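Local coordinates for capsid polyprotein VP90 (Turkey astrovirus 2, PDB 3TS3), which probably self-assembles into the icosahedral shell of the virus, this chain being the projection (spike) domain of that capsid protein, at residues S45-I57 with L68-L80. Sequence-based numbering, arbitrary orientation. Where two conformers were deposited one is given.
Sequences SSRYNNQITIPSI and LFLLDAASWWNIL. Unlike the reference sequence in segment 45-57: Ile-54 (reference Thr). Unlike the reference sequence in segment 68-80: Leu-68 (reference Ser).
In the astrovirus spike domain, the arms of the beta hairpin of strands 56-59 and 67-70 run on, through loop at 53-55 and 71-73, into a second antiparallel pair, 47-52 with 76-81, in another sheet. In the hairpin ladder Ile-57 and Phe-69 exchange both backbone bonds, and Ile-57 CB sits over one face of the Phe-69 ring, 3.8 Å from its centroid. With chi1 62°, Phe-69 CG lies between its own backbone N and carbonyl carbon, which lays the ring alongside Ile-57. Next, Leu-71 N donates to Pro-55 O from above the carbonyl plane, while one water donates to Pro-55 O and Leu-71 O.

A beta bulge between Asn-49 and Ile-52 shifts the register by one. There Trp-77 lies in the bend: Ile-52 CD1 lies over one face of its indole and Ala-74 CB over the opposite one, both offset toward the rim, and Pro-55 CB reaches CH2 of Trp-77 at 3.7 Å. Its NE1 shares its hydrogen between Asn-50 O and Ala-74 O, both bonds weak and 3.1 Å long. Beyond the bulge, Asn-49 lays its amide flat on Trp-76, planes 3° apart, with ND2 3.4 Å above the ring and bonded to Ser-75 O at 3.0 Å. Tyr-48 and Trp-77 form a hydrogen-bonded pair, and Ser-46 OG donates to Ile-79 O at 2.7 Å.

Strand 76-81 also pairs with strand 164-171, placing it between that strand and 47-52. Helix 129-135 covers Tyr-48, Ile-52 and Ile-79, and Ile-57 and Phe-69 pack on strand 153-159.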
loop_
_atom_site.group_PDB
_atom_site.type_symbol
_atom_site.label_atom_id
_atom_site.label_comp_id
_atom_site.label_asym_id
_atom_site.label_seq_id
_atom_site.Cartn_x
_atom_site.Cartn_y
_atom_site.Cartn_z
ATOM N N SER C 45 -12.635 19.017 6.530
ATOM C CA SER C 45 -11.659 20.001 6.099
ATOM C C SER C 45 -10.656 19.457 5.082
ATOM O O SER C 45 -9.855 20.200 4.554
ATOM C CB SER C 45 -10.910 20.565 7.303
ATOM O OG SER C 45 -11.792 21.239 8.167
ATOM N N SER C 46 -10.686 18.154 4.840
ATOM C CA SER C 46 -9.732 17.512 3.939
ATOM C C SER C 46 -9.797 17.907 2.473
ATOM O O SER C 46 -8.777 18.041 1.826
ATOM C CB SER C 46 -9.822 15.994 4.074
ATOM O OG SER C 46 -9.310 15.594 5.332
ATOM N N ARG C 47 -11.003 18.077 1.957
ATOM C CA ARG C 47 -11.182 18.363 0.540
ATOM C C ARG C 47 -11.321 19.851 0.257
ATOM O O ARG C 47 -12.210 20.508 0.768
ATOM C CB ARG C 47 -12.416 17.625 0.023
ATOM C CG ARG C 47 -12.629 17.721 -1.486
ATOM C CD ARG C 47 -13.959 17.126 -1.897
ATOM N NE ARG C 47 -15.061 17.880 -1.321
ATOM C CZ ARG C 47 -16.340 17.672 -1.594
ATOM N NH1 ARG C 47 -16.697 16.735 -2.451
ATOM N NH2 ARG C 47 -17.264 18.411 -1.009
ATOM N N TYR C 48 -10.416 20.357 -0.570
ATOM C CA TYR C 48 -10.425 21.746 -0.990
ATOM C C TYR C 48 -10.526 21.805 -2.512
ATOM O O TYR C 48 -9.751 21.182 -3.216
ATOM C CB TYR C 48 -9.152 22.444 -0.503
ATOM C CG TYR C 48 -9.027 23.871 -0.952
ATOM C CD1 TYR C 48 -9.730 24.883 -0.324
ATOM C CD2 TYR C 48 -8.199 24.206 -2.005
ATOM C CE1 TYR C 48 -9.617 26.182 -0.739
ATOM C CE2 TYR C 48 -8.084 25.503 -2.426
ATOM C CZ TYR C 48 -8.787 26.485 -1.787
ATOM O OH TYR C 48 -8.666 27.782 -2.204
ATOM N N ASN C 49 -11.503 22.556 -2.996
ATOM C CA ASN C 49 -11.768 22.658 -4.423
ATOM C C ASN C 49 -11.523 24.058 -5.007
ATOM O O ASN C 49 -12.340 24.959 -4.867
ATOM C CB ASN C 49 -13.219 22.221 -4.661
ATOM C CG ASN C 49 -13.666 22.352 -6.096
ATOM O OD1 ASN C 49 -14.818 22.679 -6.352
ATOM N ND2 ASN C 49 -12.774 22.065 -7.036
ATOM N N ASN C 50 -10.360 24.226 -5.618
ATOM C CA ASN C 50 -10.052 25.383 -6.440
ATOM C C ASN C 50 -8.873 25.100 -7.367
ATOM O O ASN C 50 -7.910 24.487 -6.964
ATOM C CB ASN C 50 -9.772 26.611 -5.577
ATOM C CG ASN C 50 -9.782 27.894 -6.379
ATOM O OD1 ASN C 50 -10.643 28.101 -7.215
ATOM N ND2 ASN C 50 -8.825 28.760 -6.111
ATOM N N GLN C 51 -8.935 25.582 -8.597
ATOM C CA GLN C 51 -7.810 25.398 -9.496
ATOM C C GLN C 51 -6.616 26.241 -9.062
ATOM O O GLN C 51 -6.734 27.443 -8.866
ATOM C CB GLN C 51 -8.213 25.809 -10.910
ATOM C CG GLN C 51 -7.062 25.908 -11.885
ATOM C CD GLN C 51 -6.547 24.564 -12.317
ATOM O OE1 GLN C 51 -7.199 23.546 -12.128
ATOM N NE2 GLN C 51 -5.370 24.558 -12.925
ATOM N N ILE C 52 -5.464 25.594 -8.940
ATOM C CA ILE C 52 -4.209 26.268 -8.689
ATOM C C ILE C 52 -3.265 25.881 -9.817
ATOM O O ILE C 52 -3.025 24.707 -10.049
ATOM C CB ILE C 52 -3.601 25.872 -7.322
ATOM C CG1 ILE C 52 -4.604 26.124 -6.193
ATOM C CG2 ILE C 52 -2.321 26.644 -7.059
ATOM C CD1 ILE C 52 -4.121 25.656 -4.833
ATOM N N THR C 53 -2.766 26.874 -10.543
ATOM C CA THR C 53 -2.081 26.554 -11.865
ATOM C C THR C 53 -0.582 26.328 -11.731
ATOM O O THR C 53 -0.051 25.500 -12.460
ATOM C CB THR C 53 -2.243 27.723 -12.854
ATOM O OG1 THR C 53 -1.861 28.946 -12.211
ATOM C CG2 THR C 53 -3.684 27.813 -13.357
ATOM N N ILE C 54 0.055 26.980 -10.769
ATOM C CA ILE C 54 1.473 26.742 -10.543
ATOM C C ILE C 54 1.706 26.505 -9.062
ATOM O O ILE C 54 2.371 27.272 -8.391
ATOM C CB ILE C 54 2.317 27.938 -11.025
ATOM C CG1 ILE C 54 1.873 28.353 -12.426
ATOM C CG2 ILE C 54 3.801 27.592 -11.024
ATOM C CD1 ILE C 54 2.585 29.554 -12.933
ATOM N N PRO C 55 1.150 25.413 -8.564
ATOM C CA PRO C 55 1.325 25.057 -7.157
ATOM C C PRO C 55 2.755 24.614 -6.832
ATOM O O PRO C 55 3.429 24.034 -7.671
ATOM C CB PRO C 55 0.352 23.889 -6.976
ATOM C CG PRO C 55 0.280 23.264 -8.326
ATOM C CD PRO C 55 0.325 24.429 -9.284
ATOM N N SER C 56 3.194 24.897 -5.612
ATOM C CA SER C 56 4.502 24.470 -5.142
ATOM C C SER C 56 4.482 24.218 -3.649
ATOM O O SER C 56 3.609 24.703 -2.948
ATOM C CB SER C 56 5.565 25.527 -5.443
ATOM O OG SER C 56 5.477 26.603 -4.528
ATOM N N ILE C 57 5.473 23.471 -3.180
ATOM C CA ILE C 57 5.696 23.300 -1.763
ATOM C C ILE C 57 7.060 23.927 -1.469
ATOM O O ILE C 57 8.052 23.558 -2.067
ATOM C CB ILE C 57 5.731 21.814 -1.378
ATOM C CG1 ILE C 57 4.362 21.157 -1.607
ATOM C CG2 ILE C 57 6.160 21.652 0.076
ATOM C CD1 ILE C 57 3.223 21.791 -0.840
ATOM N N LEU C 68 11.812 25.575 -3.459
ATOM C CA LEU C 68 10.543 24.871 -3.599
ATOM C C LEU C 68 10.629 23.664 -4.524
ATOM O O LEU C 68 11.588 23.509 -5.267
ATOM C CB LEU C 68 9.486 25.828 -4.142
ATOM C CG LEU C 68 9.786 26.374 -5.543
ATOM C CD1 LEU C 68 9.454 25.352 -6.620
ATOM C CD2 LEU C 68 9.034 27.655 -5.809
ATOM N N PHE C 69 9.602 22.823 -4.466
ATOM C CA PHE C 69 9.378 21.799 -5.471
ATOM C C PHE C 69 7.980 21.980 -6.065
ATOM O O PHE C 69 7.025 22.200 -5.343
ATOM C CB PHE C 69 9.714 20.359 -5.015
ATOM C CG PHE C 69 8.896 19.821 -3.858
ATOM C CD1 PHE C 69 7.729 19.116 -4.082
ATOM C CD2 PHE C 69 9.358 19.919 -2.561
ATOM C CE1 PHE C 69 7.009 18.578 -3.031
ATOM C CE2 PHE C 69 8.645 19.378 -1.506
ATOM C CZ PHE C 69 7.469 18.707 -1.743
ATOM N N LEU C 70 7.893 21.962 -7.389
ATOM C CA LEU C 70 6.633 22.165 -8.088
ATOM C C LEU C 70 5.694 20.968 -8.038
ATOM O O LEU C 70 6.134 19.840 -7.985
ATOM C CB LEU C 70 6.888 22.552 -9.546
ATOM C CG LEU C 70 7.691 23.822 -9.808
ATOM C CD1 LEU C 70 8.098 23.864 -11.264
ATOM C CD2 LEU C 70 6.876 25.049 -9.451
ATOM N N LEU C 71 4.397 21.239 -8.092
ATOM C CA LEU C 71 3.368 20.204 -8.130
ATOM C C LEU C 71 2.560 20.374 -9.407
ATOM O O LEU C 71 2.640 21.400 -10.054
ATOM C CB LEU C 71 2.423 20.309 -6.936
ATOM C CG LEU C 71 2.972 20.162 -5.523
ATOM C CD1 LEU C 71 1.810 20.238 -4.548
ATOM C CD2 LEU C 71 3.737 18.874 -5.337
ATOM N N ASP C 72 1.797 19.357 -9.771
ATOM C CA ASP C 72 0.937 19.439 -10.945
ATOM C C ASP C 72 -0.236 20.381 -10.699
ATOM O O ASP C 72 -0.787 20.410 -9.612
ATOM C CB ASP C 72 0.401 18.056 -11.319
ATOM C CG ASP C 72 1.488 17.113 -11.781
ATOM O OD1 ASP C 72 2.117 17.381 -12.817
ATOM O OD2 ASP C 72 1.712 16.096 -11.113
ATOM N N ALA C 73 -0.625 21.130 -11.722
ATOM C CA ALA C 73 -1.801 21.982 -11.616
ATOM C C ALA C 73 -3.001 21.084 -11.366
ATOM O O ALA C 73 -3.091 20.010 -11.938
ATOM C CB ALA C 73 -2.003 22.761 -12.913
ATOM N N ALA C 74 -3.904 21.518 -10.491
ATOM C CA ALA C 74 -5.079 20.726 -10.144
ATOM C C ALA C 74 -6.197 21.567 -9.537
ATOM O O ALA C 74 -5.964 22.678 -9.101
ATOM C CB ALA C 74 -4.694 19.611 -9.187
ATOM N N SER C 75 -7.408 21.022 -9.522
ATOM C CA SER C 75 -8.553 21.679 -8.893
ATOM C C SER C 75 -9.014 21.011 -7.593
ATOM O O SER C 75 -9.830 21.561 -6.877
ATOM C CB SER C 75 -9.733 21.756 -9.868
ATOM O OG SER C 75 -9.473 22.640 -10.945
ATOM N N TRP C 76 -8.521 19.810 -7.315
ATOM C CA TRP C 76 -8.927 19.084 -6.116
ATOM C C TRP C 76 -7.725 18.779 -5.218
ATOM O O TRP C 76 -6.828 18.046 -5.585
ATOM C CB TRP C 76 -9.686 17.812 -6.501
ATOM C CG TRP C 76 -10.956 18.099 -7.266
ATOM C CD1 TRP C 76 -11.110 18.127 -8.622
ATOM C CD2 TRP C 76 -12.240 18.407 -6.714
ATOM N NE1 TRP C 76 -12.405 18.435 -8.945
ATOM C CE2 TRP C 76 -13.122 18.599 -7.791
ATOM C CE3 TRP C 76 -12.734 18.530 -5.411
ATOM C CZ2 TRP C 76 -14.458 18.916 -7.608
ATOM C CZ3 TRP C 76 -14.065 18.841 -5.236
ATOM C CH2 TRP C 76 -14.912 19.026 -6.326
ATOM N N TRP C 77 -7.748 19.374 -4.037
ATOM C CA TRP C 77 -6.642 19.326 -3.103
ATOM C C TRP C 77 -7.057 18.582 -1.851
ATOM O O TRP C 77 -8.136 18.780 -1.341
ATOM C CB TRP C 77 -6.168 20.751 -2.814
ATOM C CG TRP C 77 -5.694 21.382 -4.076
ATOM C CD1 TRP C 77 -6.410 22.178 -4.918
ATOM C CD2 TRP C 77 -4.411 21.205 -4.682
ATOM N NE1 TRP C 77 -5.640 22.533 -5.999
ATOM C CE2 TRP C 77 -4.407 21.949 -5.875
ATOM C CE3 TRP C 77 -3.260 20.508 -4.322
ATOM C CZ2 TRP C 77 -3.300 21.996 -6.712
ATOM C CZ3 TRP C 77 -2.170 20.563 -5.144
ATOM C CH2 TRP C 77 -2.191 21.305 -6.323
ATOM N N ASN C 78 -6.197 17.686 -1.406
ATOM C CA ASN C 78 -6.532 16.801 -0.315
ATOM C C ASN C 78 -5.528 16.847 0.818
ATOM O O ASN C 78 -4.354 16.660 0.606
ATOM C CB ASN C 78 -6.635 15.381 -0.870
ATOM C CG ASN C 78 -7.592 15.294 -2.039
ATOM O OD1 ASN C 78 -8.785 15.189 -1.853
ATOM N ND2 ASN C 78 -7.065 15.353 -3.248
ATOM N N ILE C 79 -6.023 17.106 2.021
ATOM C CA ILE C 79 -5.201 17.095 3.214
ATOM C C ILE C 79 -5.680 15.907 4.043
ATOM O O ILE C 79 -6.710 15.980 4.702
ATOM C CB ILE C 79 -5.399 18.399 4.007
ATOM C CG1 ILE C 79 -5.167 19.609 3.103
ATOM C CG2 ILE C 79 -4.471 18.455 5.196
ATOM C CD1 ILE C 79 -5.581 20.931 3.710
ATOM N N LEU C 80 -4.911 14.823 4.018
ATOM C CA LEU C 80 -5.299 13.596 4.706
ATOM C C LEU C 80 -4.347 13.254 5.849
ATOM O O LEU C 80 -3.176 13.575 5.804
ATOM C CB LEU C 80 -5.387 12.428 3.723
ATOM C CG LEU C 80 -6.377 12.573 2.570
ATOM C CD1 LEU C 80 -6.496 11.236 1.856
ATOM C CD2 LEU C 80 -7.728 13.022 3.080
HETATM O O HOH W 1 3.558 23.965 -10.492
#